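Local coordinates for protein succinate dehydrogenase subunit A (Mycolicibacterium smegmatis, PDB 7D6V) that probably oxidises succinate to fumarate as the flavoprotein subunit of the membrane-bound succinate dehydrogenase Sdh1, passing electrons from its covalently bound FAD to the iron-sulfur subunit, at residues V37-F42 with E171-E176; K44-M49 with S219-E224; S215-S220 with S258-L263. All blocks are in the same frame, centred on the assembly; numbering follows the deposited sequence.

Contact 1. Residues V37-F42 with E171-E176. With FAD (flavin-adenine dinucleotide), chain D.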
# COMPACT_ATOMS: atom_id res chain seq x y z
N VAL A 37 -21.07 -0.28 -2.56
CA VAL A 37 -20.76 -0.05 -3.96
C VAL A 37 -19.47 0.76 -4.03
O VAL A 37 -19.37 1.82 -3.40
CB VAL A 37 -21.91 0.67 -4.69
CG1 VAL A 37 -21.56 0.89 -6.15
CG2 VAL A 37 -23.18 -0.15 -4.56
N THR A 38 -18.50 0.27 -4.79
CA THR A 38 -17.19 0.89 -4.88
C THR A 38 -16.81 1.00 -6.35
O THR A 38 -17.00 0.06 -7.12
CB THR A 38 -16.14 0.07 -4.13
OG1 THR A 38 -16.50 -0.02 -2.75
CG2 THR A 38 -14.78 0.75 -4.21
N LYS A 39 -16.25 2.14 -6.73
CA LYS A 39 -15.83 2.33 -8.11
C LYS A 39 -14.52 1.61 -8.41
O LYS A 39 -14.28 1.23 -9.56
CB LYS A 39 -15.69 3.82 -8.41
CG LYS A 39 -16.17 4.23 -9.78
CD LYS A 39 -15.56 5.56 -10.18
CE LYS A 39 -16.38 6.72 -9.68
NZ LYS A 39 -15.78 8.02 -10.05
N SER A 40 -13.69 1.39 -7.40
CA SER A 40 -12.42 0.69 -7.51
C SER A 40 -12.54 -0.69 -6.86
O SER A 40 -13.63 -1.13 -6.50
CB SER A 40 -11.31 1.53 -6.88
OG SER A 40 -11.62 1.88 -5.54
N LEU A 41 -11.41 -1.38 -6.75
CA LEU A 41 -11.39 -2.65 -6.05
C LEU A 41 -11.57 -2.43 -4.55
O LEU A 41 -11.35 -1.34 -4.02
CB LEU A 41 -10.09 -3.40 -6.32
CG LEU A 41 -9.90 -4.02 -7.71
CD1 LEU A 41 -8.52 -4.63 -7.85
CD2 LEU A 41 -10.96 -5.06 -7.99
N PHE A 42 -11.97 -3.49 -3.86
CA PHE A 42 -12.22 -3.42 -2.43
C PHE A 42 -10.93 -3.13 -1.67
O PHE A 42 -9.94 -3.86 -1.80
CB PHE A 42 -12.84 -4.73 -1.94
CG PHE A 42 -13.43 -4.65 -0.56
CD1 PHE A 42 -13.93 -3.46 -0.07
CD2 PHE A 42 -13.49 -5.78 0.24
CE1 PHE A 42 -14.47 -3.40 1.20
CE2 PHE A 42 -14.03 -5.72 1.50
CZ PHE A 42 -14.52 -4.53 1.98
N GLU A 171 -15.79 -2.36 -8.20
CA GLU A 171 -15.74 -2.08 -9.64
C GLU A 171 -17.12 -1.75 -10.19
O GLU A 171 -17.48 -2.14 -11.29
CB GLU A 171 -15.11 -3.24 -10.41
CG GLU A 171 -13.64 -3.52 -10.13
CD GLU A 171 -12.73 -2.41 -10.60
OE1 GLU A 171 -13.06 -1.76 -11.61
OE2 GLU A 171 -11.67 -2.20 -9.97
N THR A 172 -17.91 -1.03 -9.39
CA THR A 172 -19.26 -0.63 -9.77
C THR A 172 -19.39 0.88 -9.60
O THR A 172 -18.98 1.43 -8.57
CB THR A 172 -20.31 -1.35 -8.93
OG1 THR A 172 -20.07 -2.76 -8.97
CG2 THR A 172 -21.71 -1.07 -9.45
N SER A 173 -19.97 1.54 -10.60
CA SER A 173 -20.07 2.99 -10.62
C SER A 173 -21.54 3.39 -10.66
O SER A 173 -22.29 2.91 -11.51
CB SER A 173 -19.33 3.57 -11.83
OG SER A 173 -19.45 4.98 -11.88
N ILE A 174 -21.93 4.27 -9.74
CA ILE A 174 -23.31 4.75 -9.64
C ILE A 174 -23.42 6.05 -10.41
O ILE A 174 -22.62 6.98 -10.21
CB ILE A 174 -23.73 4.94 -8.17
CG1 ILE A 174 -23.73 3.60 -7.44
CG2 ILE A 174 -25.09 5.59 -8.09
CD1 ILE A 174 -24.73 2.60 -7.99
N THR A 175 -24.41 6.13 -11.30
CA THR A 175 -24.58 7.30 -12.16
C THR A 175 -25.83 8.11 -11.86
O THR A 175 -25.91 9.26 -12.31
CB THR A 175 -24.62 6.87 -13.63
OG1 THR A 175 -25.85 6.19 -13.91
CG2 THR A 175 -23.46 5.95 -13.95
N GLU A 176 -26.79 7.57 -11.12
CA GLU A 176 -28.02 8.29 -10.83
C GLU A 176 -28.60 7.79 -9.51
O GLU A 176 -28.37 6.65 -9.10
CB GLU A 176 -29.05 8.12 -11.95
CG GLU A 176 -30.14 9.17 -11.97
CD GLU A 176 -29.65 10.51 -12.47
OE1 GLU A 176 -29.07 11.28 -11.67
OE2 GLU A 176 -29.84 10.81 -13.67
PA FAD D . -12.30 7.82 -0.13
O1A FAD D . -11.99 6.65 0.73
O2A FAD D . -11.19 8.64 -0.66
O5B FAD D . -13.10 7.26 -1.39
C5B FAD D . -14.51 7.33 -1.53
C4B FAD D . -15.04 6.03 -2.11
O4B FAD D . -16.20 6.28 -2.90
C3B FAD D . -14.07 5.32 -3.03
O3B FAD D . -14.12 3.94 -2.70
C2B FAD D . -14.65 5.50 -4.40
O2B FAD D . -14.33 4.43 -5.28
C1B FAD D . -16.12 5.54 -4.11
N9A FAD D . -16.86 6.23 -5.18
C8A FAD D . -16.66 7.47 -5.61
N7A FAD D . -17.53 7.77 -6.60
C5A FAD D . -18.29 6.70 -6.81
C6A FAD D . -19.40 6.33 -7.71
N6A FAD D . -19.88 7.20 -8.61
N1A FAD D . -19.91 5.10 -7.60
C2A FAD D . -19.46 4.22 -6.70
N3A FAD D . -18.46 4.48 -5.86
C4A FAD D . -17.85 5.68 -5.87
N1 FAD D . -5.99 13.45 5.58
C2 FAD D . -5.41 13.42 6.80
O2 FAD D . -6.10 13.65 7.79
N3 FAD D . -4.11 13.15 6.98
C4 FAD D . -3.30 12.90 5.97
O4 FAD D . -2.10 12.65 6.16
C4X FAD D . -3.84 12.92 4.60
N5 FAD D . -3.07 12.66 3.53
C5X FAD D . -3.61 12.68 2.30
C6 FAD D . -2.80 12.42 1.20
C7 FAD D . -3.34 12.44 -0.07
C7M FAD D . -2.47 12.16 -1.26
C8 FAD D . -4.77 12.74 -0.26
C8M FAD D . -5.35 12.76 -1.64
C9 FAD D . -5.58 13.00 0.83
C9A FAD D . -5.04 12.98 2.10
N10 FAD D . -5.86 13.25 3.20
C10 FAD D . -5.28 13.22 4.47
C1' FAD D . -7.28 13.53 3.03
C2' FAD D . -8.09 12.30 3.42
O2' FAD D . -7.40 11.11 3.02
C3' FAD D . -9.45 12.26 2.74
O3' FAD D . -10.23 13.35 3.22
C4' FAD D . -10.18 10.97 3.07
O4' FAD D . -9.43 9.86 2.59
C5' FAD D . -11.56 10.91 2.45
O5' FAD D . -12.05 9.59 2.64
P FAD D . -13.50 9.12 2.15
O1P FAD D . -13.81 7.85 2.86
O2P FAD D . -14.45 10.26 2.27
O3P FAD D . -13.32 8.83 0.58
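Val37 packs against Thr172 and Ile174 with one methyl. Its CG1 stands anti to the backbone N (chi1 -180°) and lies 3.7 Å from Ile174 CG1. The two side chains cross at about a right angle. The same methyl meets Thr172 CB at 3.8 Å. Two backbone bonds join the segments. Thr172 N donates to Thr38 O at 2.7 Å, and Glu171 N donates to Ser40 O at 3.0 Å. The site is the adenosine end of the Rossmann-type FAD-binding domain, at the end of parallel strand 34-37 and in the loop that follows. Strand 172-179 belongs to the neighbouring mixed sheet, and its edge reads the adenine. Ile174 N donates to FAD N1A at 3.1 Å, and FAD N6A donates back to Ile174 O. Lys39 CE stands over the adenine face, 3.4 Å from FAD C5A; the bend at chi3 (-87°) puts it there. Its NZ forms a salt bridge with Asp228. Lower down, Lys39 CG touches Ser173 CB, while Lys39 N makes a weak hydrogen bond to the ribose oxygen FAD O2B. The Glu171 side chain is bent, and its OE2 lies 3.4 Å from Leu41 CG. Leu41 CD2 packs on Glu171 CG, and the Leu41 side chain also touches Tyr109 of the iron-sulfur subunit.

Contact 2. Residues K44-M49 with S219-E224. With FAD (flavin-adenine dinucleotide), chain D.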
# COMPACT_ATOMS: atom_id res chain seq x y z
N LYS A 44 -9.12 -0.24 -1.94
CA LYS A 44 -8.19 0.55 -2.75
C LYS A 44 -8.67 1.98 -2.94
O LYS A 44 -8.36 2.61 -3.95
CB LYS A 44 -7.95 -0.12 -4.10
CG LYS A 44 -7.48 -1.55 -4.00
CD LYS A 44 -6.72 -1.97 -5.25
CE LYS A 44 -6.17 -3.37 -5.11
NZ LYS A 44 -5.46 -3.56 -3.83
N ALA A 45 -9.42 2.51 -1.98
CA ALA A 45 -9.90 3.88 -2.06
C ALA A 45 -8.77 4.86 -1.75
O ALA A 45 -7.68 4.48 -1.32
CB ALA A 45 -11.07 4.09 -1.10
N HIS A 46 -9.06 6.15 -1.95
CA HIS A 46 -8.05 7.19 -1.78
C HIS A 46 -7.54 7.28 -0.35
O HIS A 46 -6.49 7.89 -0.11
CB HIS A 46 -8.62 8.53 -2.23
CG HIS A 46 -7.63 9.65 -2.23
ND1 HIS A 46 -6.83 9.93 -3.32
CD2 HIS A 46 -7.32 10.57 -1.29
CE1 HIS A 46 -6.06 10.97 -3.04
NE2 HIS A 46 -6.34 11.38 -1.82
N THR A 47 -8.25 6.69 0.61
CA THR A 47 -7.81 6.71 2.00
C THR A 47 -6.44 6.06 2.18
O THR A 47 -5.69 6.43 3.09
CB THR A 47 -8.86 6.02 2.88
OG1 THR A 47 -10.12 6.67 2.71
CG2 THR A 47 -8.48 6.07 4.35
N VAL A 48 -6.08 5.11 1.30
CA VAL A 48 -4.80 4.42 1.42
C VAL A 48 -3.62 5.37 1.29
O VAL A 48 -2.52 5.06 1.75
CB VAL A 48 -4.68 3.30 0.37
CG1 VAL A 48 -5.80 2.29 0.52
CG2 VAL A 48 -4.63 3.86 -1.04
N MET A 49 -3.82 6.53 0.65
CA MET A 49 -2.71 7.43 0.36
C MET A 49 -2.32 8.31 1.53
O MET A 49 -1.24 8.91 1.50
CB MET A 49 -3.06 8.30 -0.85
CG MET A 49 -3.40 7.52 -2.10
SD MET A 49 -3.72 8.56 -3.53
CE MET A 49 -2.05 9.07 -3.94
N SER A 219 -2.96 17.96 -9.19
CA SER A 219 -3.71 17.50 -8.03
C SER A 219 -3.06 16.23 -7.51
O SER A 219 -2.41 15.49 -8.25
CB SER A 219 -5.18 17.24 -8.38
OG SER A 219 -5.93 16.96 -7.22
N SER A 220 -3.25 15.98 -6.21
CA SER A 220 -2.76 14.78 -5.56
C SER A 220 -3.81 13.69 -5.47
O SER A 220 -3.57 12.67 -4.81
CB SER A 220 -2.25 15.13 -4.16
OG SER A 220 -3.28 15.65 -3.36
N ASN A 221 -4.95 13.86 -6.12
CA ASN A 221 -6.10 13.00 -5.90
C ASN A 221 -6.13 11.85 -6.90
O ASN A 221 -5.48 11.87 -7.94
CB ASN A 221 -7.39 13.82 -5.99
CG ASN A 221 -7.51 14.84 -4.87
OD1 ASN A 221 -8.43 15.65 -4.85
ND2 ASN A 221 -6.57 14.80 -3.93
N SER A 222 -6.91 10.83 -6.55
CA SER A 222 -6.95 9.56 -7.27
C SER A 222 -7.75 9.68 -8.56
O SER A 222 -8.36 10.70 -8.86
CB SER A 222 -7.55 8.47 -6.39
OG SER A 222 -6.96 8.45 -5.10
N TRP A 223 -7.73 8.59 -9.33
CA TRP A 223 -8.54 8.50 -10.54
C TRP A 223 -10.03 8.66 -10.25
O TRP A 223 -10.78 9.15 -11.11
CB TRP A 223 -8.28 7.17 -11.24
CG TRP A 223 -9.37 6.72 -12.16
CD1 TRP A 223 -9.57 7.10 -13.45
CD2 TRP A 223 -10.43 5.80 -11.84
NE1 TRP A 223 -10.68 6.48 -13.96
CE2 TRP A 223 -11.23 5.68 -12.99
CE3 TRP A 223 -10.78 5.08 -10.70
CZ2 TRP A 223 -12.35 4.86 -13.04
CZ3 TRP A 223 -11.89 4.27 -10.75
CH2 TRP A 223 -12.66 4.17 -11.90
N GLU A 224 -10.47 8.28 -9.06
CA GLU A 224 -11.88 8.22 -8.73
C GLU A 224 -12.45 9.53 -8.20
O GLU A 224 -13.65 9.62 -7.96
CB GLU A 224 -12.12 7.11 -7.70
CG GLU A 224 -11.50 7.39 -6.34
CD GLU A 224 -11.34 6.14 -5.50
OE1 GLU A 224 -10.89 6.25 -4.34
OE2 GLU A 224 -11.66 5.04 -6.00
PA FAD D . -12.30 7.82 -0.13
O1A FAD D . -11.99 6.65 0.73
O2A FAD D . -11.19 8.64 -0.66
O5B FAD D . -13.10 7.26 -1.39
C5B FAD D . -14.51 7.33 -1.53
C4B FAD D . -15.04 6.03 -2.11
O4B FAD D . -16.20 6.28 -2.90
C3B FAD D . -14.07 5.32 -3.03
O3B FAD D . -14.12 3.94 -2.70
C2B FAD D . -14.65 5.50 -4.40
O2B FAD D . -14.33 4.43 -5.28
C1B FAD D . -16.12 5.54 -4.11
N9A FAD D . -16.86 6.23 -5.18
C8A FAD D . -16.66 7.47 -5.61
N7A FAD D . -17.53 7.77 -6.60
C5A FAD D . -18.29 6.70 -6.81
C6A FAD D . -19.40 6.33 -7.71
N6A FAD D . -19.88 7.20 -8.61
N1A FAD D . -19.91 5.10 -7.60
C2A FAD D . -19.46 4.22 -6.70
N3A FAD D . -18.46 4.48 -5.86
C4A FAD D . -17.85 5.68 -5.87
N1 FAD D . -5.99 13.45 5.58
C2 FAD D . -5.41 13.42 6.80
O2 FAD D . -6.10 13.65 7.79
N3 FAD D . -4.11 13.15 6.98
C4 FAD D . -3.30 12.90 5.97
O4 FAD D . -2.10 12.65 6.16
C4X FAD D . -3.84 12.92 4.60
N5 FAD D . -3.07 12.66 3.53
C5X FAD D . -3.61 12.68 2.30
C6 FAD D . -2.80 12.42 1.20
C7 FAD D . -3.34 12.44 -0.07
C7M FAD D . -2.47 12.16 -1.26
C8 FAD D . -4.77 12.74 -0.26
C8M FAD D . -5.35 12.76 -1.64
C9 FAD D . -5.58 13.00 0.83
C9A FAD D . -5.04 12.98 2.10
N10 FAD D . -5.86 13.25 3.20
C10 FAD D . -5.28 13.22 4.47
C1' FAD D . -7.28 13.53 3.03
C2' FAD D . -8.09 12.30 3.42
O2' FAD D . -7.40 11.11 3.02
C3' FAD D . -9.45 12.26 2.74
O3' FAD D . -10.23 13.35 3.22
C4' FAD D . -10.18 10.97 3.07
O4' FAD D . -9.43 9.86 2.59
C5' FAD D . -11.56 10.91 2.45
O5' FAD D . -12.05 9.59 2.64
P FAD D . -13.50 9.12 2.15
O1P FAD D . -13.81 7.85 2.86
O2P FAD D . -14.45 10.26 2.27
O3P FAD D . -13.32 8.83 0.58
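His46 and Ser222 mark the closest backbone approach, with CA atoms 6.1 Å apart, where the 3-10 turn 46-49 faces the irregular loop 219-224. His46 reaches across with CG anti to its backbone N (chi1 -174°). At one edge of the ring, ND1 is paired with Ser222 OG, although the modelled separation is too short to be reliable. At another point of the rim, NE2 is covalently bonded to the flavin methyl, FAD C8M, at 1.7 Å. This is the 8-alpha histidyl-FAD link of the succinate dehydrogenase and fumarate reductase flavoproteins. Ser220 O lies in the ring plane at its edge, 3.5 Å from His46 CE1. Asn221 comes in obliquely, with its CA near CE1. Its amide ND2 is 3.3 Å from FAD C8M and is hydrogen-bonded to His388 O. Met49 bends at chi3 (75°), and its CE lies 4.0 Å from Ser220 O. Glu224 reaches across at the other end, with its chain extended beyond CG. OE1 takes a weak hydrogen bond from His46 N. OE2 accepts a hydrogen bond from the ribose hydroxyl, FAD O2B, at 2.8 Å and is also hydrogen-bonded to Ser40 OG. Thr47 OG1 donates to the phosphate oxygen FAD O1A at 2.7 Å, and accepts from FAD O4'.

Contact 3. Residues S215-S220 with S258-L263. With FAD (flavin-adenine dinucleotide), chain D.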
# COMPACT_ATOMS: atom_id res chain seq x y z
N SER A 215 -10.82 17.56 -11.45
CA SER A 215 -11.18 18.72 -12.25
C SER A 215 -10.01 19.68 -12.45
O SER A 215 -10.15 20.64 -13.21
CB SER A 215 -12.35 19.46 -11.61
OG SER A 215 -13.44 18.59 -11.38
N PHE A 216 -8.89 19.45 -11.78
CA PHE A 216 -7.75 20.35 -11.80
C PHE A 216 -6.56 19.66 -12.45
O PHE A 216 -6.36 18.45 -12.31
CB PHE A 216 -7.38 20.81 -10.39
CG PHE A 216 -8.36 21.78 -9.81
CD1 PHE A 216 -9.55 21.34 -9.25
CD2 PHE A 216 -8.10 23.14 -9.82
CE1 PHE A 216 -10.45 22.24 -8.72
CE2 PHE A 216 -9.00 24.03 -9.30
CZ PHE A 216 -10.17 23.58 -8.74
N LYS A 217 -5.75 20.45 -13.17
CA LYS A 217 -4.63 19.89 -13.90
C LYS A 217 -3.58 19.31 -12.96
O LYS A 217 -3.06 18.21 -13.21
CB LYS A 217 -4.00 20.96 -14.79
CG LYS A 217 -2.93 20.44 -15.72
CD LYS A 217 -2.40 21.55 -16.61
CE LYS A 217 -1.30 21.04 -17.52
NZ LYS A 217 -0.89 22.07 -18.51
N VAL A 218 -3.27 20.01 -11.88
CA VAL A 218 -2.30 19.55 -10.89
C VAL A 218 -3.05 19.22 -9.62
O VAL A 218 -3.70 20.09 -9.03
CB VAL A 218 -1.21 20.60 -10.63
CG1 VAL A 218 -0.06 19.99 -9.86
CG2 VAL A 218 -0.71 21.18 -11.94
N SER A 219 -2.96 17.96 -9.19
CA SER A 219 -3.71 17.50 -8.03
C SER A 219 -3.06 16.23 -7.51
O SER A 219 -2.41 15.49 -8.25
CB SER A 219 -5.18 17.24 -8.38
OG SER A 219 -5.93 16.96 -7.22
N SER A 220 -3.25 15.98 -6.21
CA SER A 220 -2.76 14.78 -5.56
C SER A 220 -3.81 13.69 -5.47
O SER A 220 -3.57 12.67 -4.81
CB SER A 220 -2.25 15.13 -4.16
OG SER A 220 -3.28 15.65 -3.36
N SER A 258 5.64 11.10 -13.48
CA SER A 258 5.70 10.09 -12.43
C SER A 258 5.44 10.69 -11.05
O SER A 258 4.93 10.00 -10.16
CB SER A 258 7.06 9.39 -12.46
OG SER A 258 8.11 10.33 -12.55
N VAL A 259 5.79 11.96 -10.86
CA VAL A 259 5.50 12.68 -9.61
C VAL A 259 4.89 14.03 -10.01
O VAL A 259 5.59 15.01 -10.25
CB VAL A 259 6.75 12.86 -8.74
CG1 VAL A 259 7.17 11.53 -8.17
CG2 VAL A 259 7.92 13.41 -9.55
N LYS A 260 3.56 14.08 -10.07
CA LYS A 260 2.88 15.26 -10.58
C LYS A 260 1.90 15.87 -9.59
O LYS A 260 1.31 16.92 -9.89
CB LYS A 260 2.13 14.92 -11.88
CG LYS A 260 1.89 16.11 -12.79
CD LYS A 260 0.58 15.99 -13.53
CE LYS A 260 0.16 17.32 -14.11
NZ LYS A 260 -1.15 17.23 -14.82
N GLY A 261 1.71 15.27 -8.43
CA GLY A 261 0.86 15.87 -7.42
C GLY A 261 1.42 15.65 -6.03
O GLY A 261 0.74 15.93 -5.04
N ILE A 262 2.65 15.15 -5.96
CA ILE A 262 3.28 14.93 -4.67
C ILE A 262 3.57 16.27 -4.01
O ILE A 262 4.16 17.17 -4.62
CB ILE A 262 4.56 14.09 -4.84
CG1 ILE A 262 4.28 12.88 -5.74
CG2 ILE A 262 5.10 13.66 -3.49
CD1 ILE A 262 3.48 11.79 -5.06
N LEU A 263 3.14 16.41 -2.76
CA LEU A 263 3.30 17.66 -2.04
C LEU A 263 4.71 17.75 -1.47
O LEU A 263 5.26 16.77 -0.96
CB LEU A 263 2.28 17.77 -0.92
CG LEU A 263 0.90 18.36 -1.22
CD1 LEU A 263 0.18 17.59 -2.30
CD2 LEU A 263 0.05 18.43 0.04
PA FAD D . -12.30 7.82 -0.13
O1A FAD D . -11.99 6.65 0.73
O2A FAD D . -11.19 8.64 -0.66
O5B FAD D . -13.10 7.26 -1.39
C5B FAD D . -14.51 7.33 -1.53
C4B FAD D . -15.04 6.03 -2.11
O4B FAD D . -16.20 6.28 -2.90
C3B FAD D . -14.07 5.32 -3.03
O3B FAD D . -14.12 3.94 -2.70
C2B FAD D . -14.65 5.50 -4.40
O2B FAD D . -14.33 4.43 -5.28
C1B FAD D . -16.12 5.54 -4.11
N9A FAD D . -16.86 6.23 -5.18
C8A FAD D . -16.66 7.47 -5.61
N7A FAD D . -17.53 7.77 -6.60
C5A FAD D . -18.29 6.70 -6.81
C6A FAD D . -19.40 6.33 -7.71
N6A FAD D . -19.88 7.20 -8.61
N1A FAD D . -19.91 5.10 -7.60
C2A FAD D . -19.46 4.22 -6.70
N3A FAD D . -18.46 4.48 -5.86
C4A FAD D . -17.85 5.68 -5.87
N1 FAD D . -5.99 13.45 5.58
C2 FAD D . -5.41 13.42 6.80
O2 FAD D . -6.10 13.65 7.79
N3 FAD D . -4.11 13.15 6.98
C4 FAD D . -3.30 12.90 5.97
O4 FAD D . -2.10 12.65 6.16
C4X FAD D . -3.84 12.92 4.60
N5 FAD D . -3.07 12.66 3.53
C5X FAD D . -3.61 12.68 2.30
C6 FAD D . -2.80 12.42 1.20
C7 FAD D . -3.34 12.44 -0.07
C7M FAD D . -2.47 12.16 -1.26
C8 FAD D . -4.77 12.74 -0.26
C8M FAD D . -5.35 12.76 -1.64
C9 FAD D . -5.58 13.00 0.83
C9A FAD D . -5.04 12.98 2.10
N10 FAD D . -5.86 13.25 3.20
C10 FAD D . -5.28 13.22 4.47
C1' FAD D . -7.28 13.53 3.03
C2' FAD D . -8.09 12.30 3.42
O2' FAD D . -7.40 11.11 3.02
C3' FAD D . -9.45 12.26 2.74
O3' FAD D . -10.23 13.35 3.22
C4' FAD D . -10.18 10.97 3.07
O4' FAD D . -9.43 9.86 2.59
C5' FAD D . -11.56 10.91 2.45
O5' FAD D . -12.05 9.59 2.64
P FAD D . -13.50 9.12 2.15
O1P FAD D . -13.81 7.85 2.86
O2P FAD D . -14.45 10.26 2.27
O3P FAD D . -13.32 8.83 0.58
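Lys217 and Lys260 begin a contact between two irregular loops of the FAD-binding domain, both lying against strand 383-395. One loop follows strand 204-206, and the other follows strand 246-253. Their touching parts run 48° apart. The carbonyl of Lys217 takes a hydrogen bond from the ammonium group of the other lysine: Lys260 NZ lies 2.7 Å from Lys217 O. The donor stands above the carbonyl plane, 41° out of it. Lys260 comes nearer only towards its end. Its CG is anti to the backbone N, and the chain bends at chi2 before reaching over. The two lysine side chains cross at about a right angle, and Lys217 CG lies 3.8 Å from Lys260 NZ. The ammonium of Lys217 leads elsewhere and is hydrogen-bonded to Gln490 of helix 481-495. Next comes Val218. Its CG1 is anti to the backbone N (chi1 -167°) and meets the backbone of the other loop, 3.4 Å from Lys260 O. Its side chain also touches Thr386. At Ser219 the main chain does the work. Ser219 O receives a CH...O contact from Gly261 CA at 3.4 Å. With no side chain at Gly261, the main chains come close, and the CA atoms of Ser220 and Gly261 are 4.2 Å apart. Ser219 CB points away from the other loop, and OG is hydrogen-bonded to Cys387 O. Ser220 closes the segment. Its OG is hydrogen-bonded to His388 ND1. Ser220 CB lies 3.2 Å from Gly261 O. Leu263 brings its end in beside it, with CD1 3.9 Å from Ser220 CB.

Overall arrangement
All three contacts lie in the FAD-binding domain. Contacts 1 and 2 line FAD from adenine to flavin methyl, with centres about 14 Å apart. They touch where Ser40 OG meets Glu224 OE2. Their segments alternate along the chain: 37-42, 44-49, 171-176, 219-224. Contact 3 lies beside the flavin end and begins where contact 2 ends, sharing Ser219 and Ser220, then closes at 258-263. The centres of contacts 2 and 3 are about 11 Å apart. Contacts 1 and 3 are separate, with nearest atoms about 11 Å apart. Residues 215-224 run from the 258-263 side to the covalent link. All three contacts reach the iron-sulfur subunit, the likely electron acceptor, contact 3 through Ser258.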